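Packaging protein UL32 (Human herpesvirus 8 type M, PDB 6XF9) forms a zinc-bearing pentameric ring required for herpesviral genome packaging and is thought to direct new capsids to nuclear replication compartments. Local coordinates at residues Gln44-Ser49 with Glu157-Met162; Cys52-Leu57 with Leu129-Gln134; Phe81-Pro86 with Lys135-Thr140; Asn150-Lys155 with Asp414-Gln419. All coordinates share one frame; numbering follows the deposited sequence.

Contact 1: Gln44-Ser49 with Glu157-Met162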
loop_
_atom_site.group_PDB
_atom_site.type_symbol
_atom_site.label_atom_id
_atom_site.label_comp_id
_atom_site.label_asym_id
_atom_site.label_seq_id
_atom_site.Cartn_x
_atom_site.Cartn_y
_atom_site.Cartn_z
ATOM N N GLN D 44 32.932 -9.661 17.303
ATOM C CA GLN D 44 33.860 -9.126 16.313
ATOM C C GLN D 44 34.045 -10.067 15.136
ATOM O O GLN D 44 34.237 -9.612 14.003
ATOM C CB GLN D 44 35.203 -8.818 16.962
ATOM C CG GLN D 44 36.127 -8.025 16.062
ATOM C CD GLN D 44 37.472 -7.772 16.709
ATOM O OE1 GLN D 44 38.008 -8.622 17.446
ATOM N NE2 GLN D 44 38.039 -6.589 16.434
ATOM N N SER D 45 34.020 -11.376 15.378
ATOM C CA SER D 45 34.153 -12.316 14.272
ATOM C C SER D 45 32.965 -12.250 13.324
ATOM O O SER D 45 33.116 -12.554 12.134
ATOM C CB SER D 45 34.313 -13.739 14.797
ATOM O OG SER D 45 35.493 -13.866 15.583
ATOM N N LEU D 46 31.790 -11.835 13.816
ATOM C CA LEU D 46 30.566 -11.762 13.023
ATOM C C LEU D 46 30.366 -10.397 12.387
ATOM O O LEU D 46 29.241 -10.052 12.006
ATOM C CB LEU D 46 29.364 -12.145 13.886
ATOM C CG LEU D 46 29.475 -13.626 14.262
ATOM C CD1 LEU D 46 28.680 -13.961 15.500
ATOM C CD2 LEU D 46 28.999 -14.478 13.106
ATOM N N GLN D 47 31.426 -9.614 12.261
ATOM C CA GLN D 47 31.113 -8.452 11.444
ATOM C C GLN D 47 31.609 -8.638 10.011
ATOM O O GLN D 47 32.659 -9.262 9.784
ATOM C CB GLN D 47 31.700 -7.185 12.059
ATOM C CG GLN D 47 30.887 -6.759 13.282
ATOM C CD GLN D 47 31.611 -5.814 14.216
ATOM O OE1 GLN D 47 32.823 -5.573 14.084
ATOM N NE2 GLN D 47 30.856 -5.241 15.161
ATOM N N PRO D 48 30.813 -8.191 9.036
ATOM C CA PRO D 48 31.032 -8.612 7.641
ATOM C C PRO D 48 32.394 -8.242 7.052
ATOM O O PRO D 48 32.811 -8.856 6.054
ATOM C CB PRO D 48 29.881 -7.926 6.896
ATOM C CG PRO D 48 28.792 -7.872 7.926
ATOM C CD PRO D 48 29.483 -7.599 9.231
ATOM N N SER D 49 33.078 -7.237 7.593
ATOM C CA SER D 49 34.361 -6.796 7.062
ATOM C C SER D 49 35.552 -7.152 7.950
ATOM O O SER D 49 36.671 -6.707 7.661
ATOM C CB SER D 49 34.301 -5.287 6.839
ATOM O OG SER D 49 33.886 -4.647 8.054
ATOM N N GLU D 157 24.971 -11.133 9.619
ATOM C CA GLU D 157 24.067 -10.247 10.352
ATOM C C GLU D 157 23.088 -11.047 11.194
ATOM O O GLU D 157 22.951 -10.809 12.402
ATOM C CB GLU D 157 23.318 -9.326 9.389
ATOM C CG GLU D 157 24.245 -8.359 8.693
ATOM C CD GLU D 157 24.874 -7.373 9.675
ATOM O OE1 GLU D 157 24.109 -6.560 10.268
ATOM O OE2 GLU D 157 26.122 -7.425 9.861
ATOM N N PHE D 158 22.411 -12.024 10.585
ATOM C CA PHE D 158 21.409 -12.743 11.365
ATOM C C PHE D 158 22.025 -13.706 12.369
ATOM O O PHE D 158 21.373 -14.051 13.350
ATOM C CB PHE D 158 20.444 -13.471 10.459
ATOM C CG PHE D 158 19.395 -12.587 9.898
ATOM C CD1 PHE D 158 19.719 -11.635 8.952
ATOM C CD2 PHE D 158 18.074 -12.685 10.344
ATOM C CE1 PHE D 158 18.729 -10.797 8.418
ATOM C CE2 PHE D 158 17.082 -11.862 9.827
ATOM C CZ PHE D 158 17.411 -10.914 8.858
ATOM N N ILE D 159 23.228 -14.220 12.135
ATOM C CA ILE D 159 23.849 -14.977 13.214
ATOM C C ILE D 159 24.233 -14.040 14.344
ATOM O O ILE D 159 24.053 -14.369 15.522
ATOM C CB ILE D 159 25.039 -15.808 12.716
ATOM C CG1 ILE D 159 24.509 -16.920 11.820
ATOM C CG2 ILE D 159 25.766 -16.414 13.901
ATOM C CD1 ILE D 159 25.538 -17.570 11.005
ATOM N N ARG D 160 24.762 -12.856 14.008
ATOM C CA ARG D 160 25.089 -11.870 15.036
ATOM C C ARG D 160 23.843 -11.462 15.828
ATOM O O ARG D 160 23.933 -11.191 17.030
ATOM C CB ARG D 160 25.751 -10.644 14.402
ATOM C CG ARG D 160 26.599 -9.879 15.398
ATOM C CD ARG D 160 27.418 -8.737 14.779
ATOM N NE ARG D 160 26.567 -7.645 14.325
ATOM C CZ ARG D 160 26.371 -7.321 13.053
ATOM N NH1 ARG D 160 26.989 -7.993 12.088
ATOM N NH2 ARG D 160 25.558 -6.312 12.749
ATOM N N GLY D 161 22.680 -11.399 15.174
ATOM C CA GLY D 161 21.438 -11.174 15.901
ATOM C C GLY D 161 21.172 -12.237 16.952
ATOM O O GLY D 161 20.775 -11.934 18.075
ATOM N N MET D 162 21.370 -13.509 16.599
ATOM C CA MET D 162 21.168 -14.584 17.571
ATOM C C MET D 162 22.107 -14.467 18.766
ATOM O O MET D 162 21.774 -14.928 19.866
ATOM C CB MET D 162 21.356 -15.935 16.895
ATOM C CG MET D 162 20.274 -16.243 15.917
ATOM S SD MET D 162 20.409 -17.943 15.357
ATOM C CE MET D 162 21.533 -17.750 13.965
#

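Contact 2: Cys52-Leu57 with Leu129-Gln134. With ZN (zinc ion), chain O.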
loop_
_atom_site.group_PDB
_atom_site.type_symbol
_atom_site.label_atom_id
_atom_site.label_comp_id
_atom_site.label_asym_id
_atom_site.label_seq_id
_atom_site.Cartn_x
_atom_site.Cartn_y
_atom_site.Cartn_z
ATOM N N CYS D 52 38.708 -13.547 8.459
ATOM C CA CYS D 52 38.487 -14.898 8.942
ATOM C C CYS D 52 39.705 -15.358 9.725
ATOM O O CYS D 52 40.786 -15.518 9.157
ATOM C CB CYS D 52 38.231 -15.834 7.777
ATOM S SG CYS D 52 38.072 -17.500 8.406
ATOM N N ARG D 53 39.543 -15.583 11.021
ATOM C CA ARG D 53 40.703 -15.902 11.848
ATOM C C ARG D 53 41.377 -17.193 11.414
ATOM O O ARG D 53 42.610 -17.290 11.451
ATOM C CB ARG D 53 40.290 -15.957 13.312
ATOM C CG ARG D 53 40.046 -14.572 13.898
ATOM C CD ARG D 53 39.451 -14.690 15.273
ATOM N NE ARG D 53 40.456 -14.827 16.317
ATOM C CZ ARG D 53 41.121 -13.811 16.847
ATOM N NH1 ARG D 53 40.898 -12.572 16.421
ATOM N NH2 ARG D 53 42.002 -14.045 17.805
ATOM N N VAL D 54 40.600 -18.186 10.969
ATOM C CA VAL D 54 41.205 -19.444 10.532
ATOM C C VAL D 54 41.938 -19.259 9.214
ATOM O O VAL D 54 43.016 -19.816 9.009
ATOM C CB VAL D 54 40.150 -20.559 10.441
ATOM C CG1 VAL D 54 40.741 -21.789 9.812
ATOM C CG2 VAL D 54 39.657 -20.898 11.811
ATOM N N CYS D 55 41.364 -18.505 8.284
ATOM C CA CYS D 55 42.101 -18.208 7.060
ATOM C C CYS D 55 43.399 -17.487 7.384
ATOM O O CYS D 55 44.429 -17.722 6.746
ATOM C CB CYS D 55 41.258 -17.354 6.115
ATOM S SG CYS D 55 39.941 -18.206 5.190
ATOM N N GLN D 56 43.373 -16.625 8.400
ATOM C CA GLN D 56 44.561 -15.844 8.736
ATOM C C GLN D 56 45.617 -16.716 9.397
ATOM O O GLN D 56 46.817 -16.529 9.170
ATOM C CB GLN D 56 44.182 -14.650 9.623
ATOM C CG GLN D 56 43.393 -13.580 8.866
ATOM C CD GLN D 56 44.254 -12.851 7.846
ATOM O OE1 GLN D 56 45.468 -13.077 7.777
ATOM N NE2 GLN D 56 43.629 -12.006 7.018
ATOM N N LEU D 57 45.186 -17.660 10.229
ATOM C CA LEU D 57 46.109 -18.632 10.796
ATOM C C LEU D 57 46.836 -19.391 9.693
ATOM O O LEU D 57 48.064 -19.531 9.727
ATOM C CB LEU D 57 45.344 -19.581 11.708
ATOM C CG LEU D 57 46.170 -20.575 12.497
ATOM C CD1 LEU D 57 47.193 -19.816 13.340
ATOM C CD2 LEU D 57 45.223 -21.384 13.379
ATOM N N LEU D 129 32.305 -20.373 11.212
ATOM C CA LEU D 129 32.283 -19.479 10.056
ATOM C C LEU D 129 33.166 -20.014 8.933
ATOM O O LEU D 129 32.789 -19.955 7.751
ATOM C CB LEU D 129 32.713 -18.069 10.472
ATOM C CG LEU D 129 31.683 -17.184 11.194
ATOM C CD1 LEU D 129 32.311 -15.907 11.721
ATOM C CD2 LEU D 129 30.564 -16.826 10.220
ATOM N N HIS D 130 34.356 -20.523 9.276
ATOM C CA HIS D 130 35.295 -20.953 8.241
ATOM C C HIS D 130 34.880 -22.276 7.610
ATOM O O HIS D 130 34.862 -22.412 6.380
ATOM C CB HIS D 130 36.712 -21.041 8.811
ATOM C CG HIS D 130 37.720 -21.540 7.823
ATOM N ND1 HIS D 130 38.280 -20.731 6.862
ATOM C CD2 HIS D 130 38.270 -22.768 7.654
ATOM C CE1 HIS D 130 39.126 -21.440 6.136
ATOM N NE2 HIS D 130 39.135 -22.680 6.592
ATOM N N PHE D 131 34.527 -23.258 8.427
ATOM C CA PHE D 131 34.307 -24.593 7.902
ATOM C C PHE D 131 32.862 -24.888 7.535
ATOM O O PHE D 131 32.625 -25.821 6.753
ATOM C CB PHE D 131 34.783 -25.638 8.911
ATOM C CG PHE D 131 36.278 -25.728 9.023
ATOM C CD1 PHE D 131 37.018 -26.270 8.003
ATOM C CD2 PHE D 131 36.935 -25.260 10.146
ATOM C CE1 PHE D 131 38.386 -26.343 8.092
ATOM C CE2 PHE D 131 38.299 -25.331 10.236
ATOM C CZ PHE D 131 39.028 -25.877 9.202
ATOM N N PHE D 132 31.886 -24.148 8.072
ATOM C CA PHE D 132 30.490 -24.548 7.871
ATOM C C PHE D 132 29.572 -23.456 7.338
ATOM O O PHE D 132 28.858 -23.679 6.359
ATOM C CB PHE D 132 29.936 -25.102 9.176
ATOM C CG PHE D 132 30.615 -26.350 9.611
ATOM C CD1 PHE D 132 30.201 -27.577 9.117
ATOM C CD2 PHE D 132 31.691 -26.309 10.478
ATOM C CE1 PHE D 132 30.824 -28.756 9.504
ATOM C CE2 PHE D 132 32.319 -27.477 10.873
ATOM C CZ PHE D 132 31.884 -28.705 10.377
ATOM N N VAL D 133 29.577 -22.277 7.942
ATOM C CA VAL D 133 28.686 -21.232 7.457
ATOM C C VAL D 133 29.195 -20.698 6.125
ATOM O O VAL D 133 28.503 -20.777 5.099
ATOM C CB VAL D 133 28.543 -20.102 8.492
ATOM C CG1 VAL D 133 27.578 -19.047 7.977
ATOM C CG2 VAL D 133 28.106 -20.641 9.824
ATOM N N GLN D 134 30.433 -20.185 6.106
ATOM C CA GLN D 134 30.936 -19.526 4.905
ATOM C C GLN D 134 31.679 -20.461 3.959
ATOM O O GLN D 134 31.729 -20.173 2.751
ATOM C CB GLN D 134 31.865 -18.363 5.279
ATOM C CG GLN D 134 31.384 -17.459 6.414
ATOM C CD GLN D 134 30.206 -16.555 6.043
ATOM O OE1 GLN D 134 29.428 -16.852 5.134
ATOM N NE2 GLN D 134 30.068 -15.448 6.768
HETATM ZN ZN ZN O . 38.147 -18.721 6.468
#

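Contact 3: Phe81-Pro86 with Lys135-Thr140. With ZN (zinc ion), chain O.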
loop_
_atom_site.group_PDB
_atom_site.type_symbol
_atom_site.label_atom_id
_atom_site.label_comp_id
_atom_site.label_asym_id
_atom_site.label_seq_id
_atom_site.Cartn_x
_atom_site.Cartn_y
_atom_site.Cartn_z
ATOM N N PHE D 81 35.605 -33.472 4.614
ATOM C CA PHE D 81 34.711 -34.023 5.624
ATOM C C PHE D 81 33.692 -32.993 6.069
ATOM O O PHE D 81 32.503 -33.299 6.209
ATOM C CB PHE D 81 35.525 -34.520 6.822
ATOM C CG PHE D 81 35.944 -35.960 6.715
ATOM C CD1 PHE D 81 36.662 -36.410 5.619
ATOM C CD2 PHE D 81 35.674 -36.849 7.748
ATOM C CE1 PHE D 81 37.050 -37.730 5.517
ATOM C CE2 PHE D 81 36.072 -38.175 7.649
ATOM C CZ PHE D 81 36.763 -38.608 6.529
ATOM N N CYS D 82 34.139 -31.760 6.291
ATOM C CA CYS D 82 33.223 -30.708 6.714
ATOM C C CYS D 82 32.140 -30.481 5.669
ATOM O O CYS D 82 30.960 -30.352 6.002
ATOM C CB CYS D 82 34.011 -29.426 6.951
ATOM S SG CYS D 82 35.092 -29.490 8.388
ATOM N N LEU D 83 32.531 -30.455 4.396
ATOM C CA LEU D 83 31.599 -30.291 3.292
ATOM C C LEU D 83 30.487 -31.331 3.332
ATOM O O LEU D 83 29.366 -31.067 2.882
ATOM C CB LEU D 83 32.381 -30.381 1.986
ATOM C CG LEU D 83 31.666 -30.086 0.685
ATOM C CD1 LEU D 83 31.059 -28.712 0.803
ATOM C CD2 LEU D 83 32.652 -30.157 -0.478
ATOM N N TYR D 84 30.777 -32.517 3.867
ATOM C CA TYR D 84 29.819 -33.613 3.948
ATOM C C TYR D 84 29.391 -33.879 5.384
ATOM O O TYR D 84 28.961 -34.977 5.722
ATOM C CB TYR D 84 30.397 -34.868 3.297
ATOM C CG TYR D 84 30.405 -34.743 1.810
ATOM C CD1 TYR D 84 31.433 -34.112 1.165
ATOM C CD2 TYR D 84 29.349 -35.196 1.052
ATOM C CE1 TYR D 84 31.418 -33.965 -0.220
ATOM C CE2 TYR D 84 29.330 -35.051 -0.315
ATOM C CZ TYR D 84 30.361 -34.430 -0.932
ATOM O OH TYR D 84 30.351 -34.277 -2.290
ATOM N N ALA D 85 29.481 -32.868 6.230
ATOM C CA ALA D 85 29.087 -32.976 7.620
ATOM C C ALA D 85 27.982 -31.969 7.942
ATOM O O ALA D 85 27.946 -30.875 7.366
ATOM C CB ALA D 85 30.284 -32.737 8.549
ATOM N N PRO D 86 27.061 -32.312 8.843
ATOM C CA PRO D 86 26.024 -31.358 9.235
ATOM C C PRO D 86 26.606 -30.219 10.038
ATOM O O PRO D 86 27.759 -30.228 10.455
ATOM C CB PRO D 86 25.066 -32.187 10.089
ATOM C CG PRO D 86 25.906 -33.334 10.584
ATOM C CD PRO D 86 26.882 -33.628 9.489
ATOM N N LYS D 135 32.210 -21.579 4.472
ATOM C CA LYS D 135 32.945 -22.565 3.650
ATOM C C LYS D 135 34.102 -21.978 2.832
ATOM O O LYS D 135 34.106 -22.073 1.605
ATOM C CB LYS D 135 31.979 -23.311 2.725
ATOM C CG LYS D 135 30.896 -24.092 3.453
ATOM C CD LYS D 135 30.001 -24.837 2.477
ATOM C CE LYS D 135 28.920 -25.617 3.205
ATOM N NZ LYS D 135 28.038 -24.728 4.011
ATOM N N CYS D 136 35.077 -21.373 3.509
ATOM C CA CYS D 136 36.153 -20.664 2.813
ATOM C C CYS D 136 36.924 -21.564 1.869
ATOM O O CYS D 136 37.572 -21.054 0.950
ATOM C CB CYS D 136 37.137 -20.037 3.794
ATOM S SG CYS D 136 36.397 -18.942 5.006
ATOM N N PHE D 137 36.851 -22.888 2.056
ATOM C CA PHE D 137 37.675 -23.846 1.320
ATOM C C PHE D 137 37.111 -24.257 -0.030
ATOM O O PHE D 137 37.849 -24.840 -0.831
ATOM C CB PHE D 137 37.885 -25.119 2.147
ATOM C CG PHE D 137 36.610 -25.768 2.588
ATOM C CD1 PHE D 137 35.868 -26.554 1.707
ATOM C CD2 PHE D 137 36.139 -25.584 3.886
ATOM C CE1 PHE D 137 34.687 -27.160 2.107
ATOM C CE2 PHE D 137 34.952 -26.178 4.303
ATOM C CZ PHE D 137 34.225 -26.966 3.407
ATOM N N LYS D 138 35.828 -24.002 -0.293
ATOM C CA LYS D 138 35.231 -24.374 -1.570
ATOM C C LYS D 138 35.971 -23.661 -2.693
ATOM O O LYS D 138 36.395 -22.512 -2.539
ATOM C CB LYS D 138 33.742 -24.001 -1.599
ATOM C CG LYS D 138 32.811 -25.009 -0.932
ATOM C CD LYS D 138 31.385 -24.472 -0.897
ATOM C CE LYS D 138 30.742 -24.561 -2.279
ATOM N NZ LYS D 138 29.279 -24.266 -2.294
ATOM N N THR D 139 36.194 -24.356 -3.807
ATOM C CA THR D 139 36.803 -23.694 -4.953
ATOM C C THR D 139 35.702 -22.963 -5.708
ATOM O O THR D 139 34.756 -23.590 -6.195
ATOM C CB THR D 139 37.524 -24.680 -5.862
ATOM O OG1 THR D 139 36.555 -25.479 -6.515
ATOM C CG2 THR D 139 38.398 -25.613 -5.005
ATOM N N THR D 140 35.809 -21.639 -5.781
ATOM C CA THR D 140 34.791 -20.790 -6.387
ATOM C C THR D 140 35.424 -19.944 -7.484
ATOM O O THR D 140 36.565 -19.486 -7.350
ATOM C CB THR D 140 34.128 -19.867 -5.332
ATOM O OG1 THR D 140 35.098 -18.934 -4.835
ATOM C CG2 THR D 140 33.553 -20.674 -4.145
HETATM ZN ZN ZN O . 38.147 -18.721 6.468
#

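Contact 4: Asn150-Lys155 with Asp414-Gln419. With ZN (zinc ion), chain Q.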
loop_
_atom_site.group_PDB
_atom_site.type_symbol
_atom_site.label_atom_id
_atom_site.label_comp_id
_atom_site.label_asym_id
_atom_site.label_seq_id
_atom_site.Cartn_x
_atom_site.Cartn_y
_atom_site.Cartn_z
ATOM N N ASN D 150 27.470 -10.887 -0.841
ATOM C CA ASN D 150 26.151 -10.411 -0.427
ATOM C C ASN D 150 25.505 -11.416 0.520
ATOM O O ASN D 150 25.092 -11.062 1.631
ATOM C CB ASN D 150 25.266 -10.111 -1.645
ATOM C CG ASN D 150 25.827 -8.929 -2.506
ATOM O OD1 ASN D 150 26.386 -7.941 -1.980
ATOM N ND2 ASN D 150 25.643 -9.017 -3.825
ATOM N N LEU D 151 25.480 -12.694 0.131
ATOM C CA LEU D 151 24.867 -13.715 0.975
ATOM C C LEU D 151 25.622 -13.897 2.278
ATOM O O LEU D 151 25.011 -14.130 3.325
ATOM C CB LEU D 151 24.766 -15.040 0.225
ATOM C CG LEU D 151 23.763 -15.006 -0.924
ATOM C CD1 LEU D 151 23.677 -16.338 -1.602
ATOM C CD2 LEU D 151 22.414 -14.587 -0.418
ATOM N N GLN D 152 26.940 -13.822 2.258
ATOM C CA GLN D 152 27.657 -13.966 3.521
ATOM C C GLN D 152 27.337 -12.814 4.458
ATOM O O GLN D 152 27.269 -13.002 5.680
ATOM C CB GLN D 152 29.154 -14.058 3.256
ATOM C CG GLN D 152 29.489 -15.248 2.386
ATOM C CD GLN D 152 30.960 -15.500 2.293
ATOM O OE1 GLN D 152 31.763 -14.585 2.494
ATOM N NE2 GLN D 152 31.336 -16.755 1.999
ATOM N N PHE D 153 27.183 -11.607 3.904
ATOM C CA PHE D 153 26.739 -10.456 4.682
ATOM C C PHE D 153 25.466 -10.785 5.462
ATOM O O PHE D 153 25.420 -10.661 6.691
ATOM C CB PHE D 153 26.520 -9.275 3.732
ATOM C CG PHE D 153 26.070 -8.015 4.415
ATOM C CD1 PHE D 153 26.990 -7.199 5.073
ATOM C CD2 PHE D 153 24.727 -7.636 4.389
ATOM C CE1 PHE D 153 26.585 -6.041 5.704
ATOM C CE2 PHE D 153 24.314 -6.484 5.005
ATOM C CZ PHE D 153 25.242 -5.678 5.666
ATOM N N LEU D 154 24.420 -11.224 4.747
ATOM C CA LEU D 154 23.153 -11.585 5.384
ATOM C C LEU D 154 23.339 -12.662 6.449
ATOM O O LEU D 154 22.723 -12.608 7.522
ATOM C CB LEU D 154 22.161 -12.057 4.322
ATOM C CG LEU D 154 21.673 -10.981 3.355
ATOM C CD1 LEU D 154 20.757 -11.550 2.331
ATOM C CD2 LEU D 154 20.921 -9.957 4.153
ATOM N N LYS D 155 24.153 -13.678 6.167
ATOM C CA LYS D 155 24.354 -14.724 7.161
ATOM C C LYS D 155 24.976 -14.155 8.418
ATOM O O LYS D 155 24.446 -14.346 9.515
ATOM C CB LYS D 155 25.197 -15.853 6.572
ATOM C CG LYS D 155 24.363 -16.867 5.817
ATOM C CD LYS D 155 25.178 -17.978 5.260
ATOM C CE LYS D 155 25.688 -17.614 3.897
ATOM N NZ LYS D 155 26.553 -18.704 3.357
ATOM N N ASP D 414 23.948 -28.667 -2.182
ATOM C CA ASP D 414 24.774 -27.472 -1.982
ATOM C C ASP D 414 24.066 -26.286 -2.625
ATOM O O ASP D 414 23.966 -26.217 -3.850
ATOM C CB ASP D 414 26.183 -27.655 -2.554
ATOM C CG ASP D 414 27.155 -26.598 -2.048
ATOM O OD1 ASP D 414 26.752 -25.409 -1.953
ATOM O OD2 ASP D 414 28.312 -26.958 -1.697
ATOM N N CYS D 415 23.575 -25.359 -1.801
ATOM C CA CYS D 415 22.892 -24.172 -2.300
ATOM C C CYS D 415 23.039 -23.071 -1.264
ATOM O O CYS D 415 22.438 -23.160 -0.192
ATOM C CB CYS D 415 21.428 -24.460 -2.583
ATOM S SG CYS D 415 20.619 -23.019 -3.347
ATOM N N GLU D 416 23.837 -22.041 -1.570
ATOM C CA GLU D 416 24.041 -20.970 -0.591
ATOM C C GLU D 416 22.773 -20.148 -0.395
ATOM O O GLU D 416 22.566 -19.592 0.689
ATOM C CB GLU D 416 25.220 -20.074 -0.998
ATOM C CG GLU D 416 25.854 -19.338 0.185
ATOM C CD GLU D 416 27.295 -18.848 -0.089
ATOM O OE1 GLU D 416 27.707 -18.871 -1.266
ATOM O OE2 GLU D 416 28.005 -18.406 0.863
ATOM N N VAL D 417 21.903 -20.084 -1.412
ATOM C CA VAL D 417 20.614 -19.397 -1.256
ATOM C C VAL D 417 19.797 -20.063 -0.165
ATOM O O VAL D 417 19.472 -19.440 0.846
ATOM C CB VAL D 417 19.836 -19.374 -2.584
ATOM C CG1 VAL D 417 18.410 -18.930 -2.345
ATOM C CG2 VAL D 417 20.516 -18.445 -3.566
ATOM N N VAL D 418 19.524 -21.360 -0.310
ATOM C CA VAL D 418 18.777 -22.075 0.724
ATOM C C VAL D 418 19.526 -22.046 2.048
ATOM O O VAL D 418 18.920 -21.876 3.114
ATOM C CB VAL D 418 18.489 -23.517 0.284
ATOM C CG1 VAL D 418 18.048 -24.319 1.464
ATOM C CG2 VAL D 418 17.417 -23.544 -0.761
ATOM N N GLN D 419 20.858 -22.179 2.020
ATOM C CA GLN D 419 21.595 -22.070 3.279
ATOM C C GLN D 419 21.324 -20.720 3.934
ATOM O O GLN D 419 21.083 -20.640 5.143
ATOM C CB GLN D 419 23.098 -22.282 3.070
ATOM C CG GLN D 419 23.868 -22.435 4.394
ATOM C CD GLN D 419 25.342 -21.961 4.324
ATOM O OE1 GLN D 419 25.726 -21.166 3.459
ATOM N NE2 GLN D 419 26.162 -22.449 5.249
HETATM ZN ZN ZN Q . 19.129 -23.905 -4.809
#

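Contact 1: Gln44-Ser49 with Glu157-Met162
R160 NH1 is gripped twice, once by a backbone carbonyl across the contact and once by a carboxylate on its own helix. L46 O accepts from R160 NH1 at 3.1 Å (N-H...O 155°); the oxygen lies in the guanidinium plane, while the nitrogen stands above the plane of the carbonyl. The second bond, R160 NH1 to E157 OE2, is very short at 2.5 Å, and R160 NH2 reaches E157 OE1 at 2.9 Å. This end-on salt bridge between residues one helical turn apart fixes the rotation of the guanidinium; the bends of R160 at chi3 and of E157 at chi2 bring the two ends together. L46 is the first residue to leave helix 37-45, so an arginine of helix 145-164 ties down the chain just where that helix stops. P48 CG sits 3.3 Å from E157 OE2, its ring crossing the glutamate at about a right angle. CD2 of the buried L46 packs against I159 CG2 at 3.9 Å, the two side chains roughly perpendicular, and L46 CB rests on the R160 methylenes CB and CG. L46 also touches L129 of helix 124-133, whereas P48 packs on L465 of the second subunit.

Contact 2: Cys52-Leu57 with Leu129-Gln134
The H130 imidazole carries V54 CG1 over one face, a CH-pi contact 3.6 Å from the ring centroid and only 17° off the normal, shifted toward CD2. At its edge, near the ring plane, lies C55 SG, while C52 SG approaches obliquely. Also in plane at the edge is CD2 of the neighbouring F131, whose own ring takes H130 CD2 over its centre, so the two aromatic rings meet edge to face. V54 CG1 reaches on to F131 CE2 at 4.3 Å. The imidazole is pinned at both nitrogens: ND1 binds zinc at 2.0 Å, and NE2 is hydrogen-bonded to Y75 OH, a second-shell partner that would orient the ring. C52 SG and C55 SG each bind the ion at 2.3 Å, and C136 completes a three-cysteine, one-histidine site of CxxC type, in which C52 and C55 form the pair at the start of helix 53-60 and the histidine comes from helix 124-133. C52 is the N-cap of its helix: with SG anti to the backbone N, the sulfur accepts from C55 N at 3.4 Å in a nearly straight bond (170°). This N-H...S bond probably tempers the negative charge of the thiolate. The short helical segments 53-57 and 129-133 run at 124° to each other, 10.0 Å apart at closest approach. F335 of the second subunit packs on C55.

Contact 3: Phe81-Pro86 with Lys135-Thr140
C82, in the last turn of helix 71-83, is the first residue to make contact: its CB lies 4.3 Å from F137 CE2, an oblique approach to the ring, and its side chain also touches F131 and F132 of helix 124-133. L83 follows and carries most of the contact. Its CB meets the edge of the F137 ring near the ring plane, 4.0 Å from CE1, with CZ close by. With CG anti to the backbone N (chi1 -173°), the leucine sends CD1 past the ring to two lysine chains, 4.4 Å from K135 CD and 4.4 Å from K138 CG. Only the aliphatic parts of the lysines meet the leucine; their ammonium groups are held by other partners, K135 NZ by F132 O and K138 NZ by a salt bridge to D414. L83 O accepts from N410 ND2. On the opposing segment, K135 has positive phi (54°) and opens a type I beta turn to K138, closed by K138 N to K135 O at 3.2 Å. F137 stands at the third position of this turn with CG in the crowded place between the backbone N and carbonyl carbon (chi1 56°), its ring aimed at helix 71-83. C136, next to F137 in the turn, binds zinc through SG at 2.3 Å: the turn thus supplies the last cysteine of the three-cysteine, one-histidine zinc site, its phenylalanine packed against the end of a neighbouring helix.

Contact 4: Asn150-Lys155 with Asp414-Gln419
K155 crosses both E416 and Q419 at about a right angle, its ammonium end reaching between the two acceptors. Bent at chi3 (-88°), the lysine brings NZ to Q419 OE1 at 2.6 Å and to E416 OE2 at 2.9 Å, the second bond being a salt bridge. The two oxygens are used differently: E416 OE2 offers its anti lone pair, pointing away from the other carboxylate oxygen, whereas NZ stands 39° out of the Q419 amide plane. E416 and Q419 both have CG anti to the backbone N and extended chains, so residues one turn apart on helix 416-430 reach out to the same cation. V133 O is a further, weak acceptor for NZ and also takes a hydrogen bond from Q419 NE2, which would hold the amide in its orientation. This helix-to-helix contact joins 145-164 to the start of helix 416-430, whose N-cap, C415, binds a second zinc ion through SG at 2.3 Å; C191, C192 and H452 complete that site. The same sulfur receives a weak capping bond from V418 N. Beside the polar cluster, L151 and E416 lie antiparallel alongside each other, L151 CD1 lying 4.1 Å from E416 CB and 4.3 Å from V417 CG2. Q152 crosses E416 obliquely, its amide plane 69° from the carboxylate, and its CG is 3.8 Å from E416 OE2.

How the contacts relate
Contacts 2 and 3 share one zinc ion: their centres are 11 Å apart, H130 O probably accepts from C136 N at 3.1 Å, and C55 SG and C136 SG lie 3.6 Å apart around the metal. Contact 4 carries a different zinc; besides the K138-D414 salt bridge, K135 NZ packs 3.2 Å from Q419 NE2 to join it to contact 3. Q134 OE1, 3.2 Å from Q152 CG, links it to contact 2. Contact 1 uses the same helix, 145-164, as contact 4, and P48 CG meets F153 CD1 at 3.4 Å; L46 CD2 packs on L129 CD1 of contact 2 at 3.9 Å. All four contacts touch the second subunit of the pentamer.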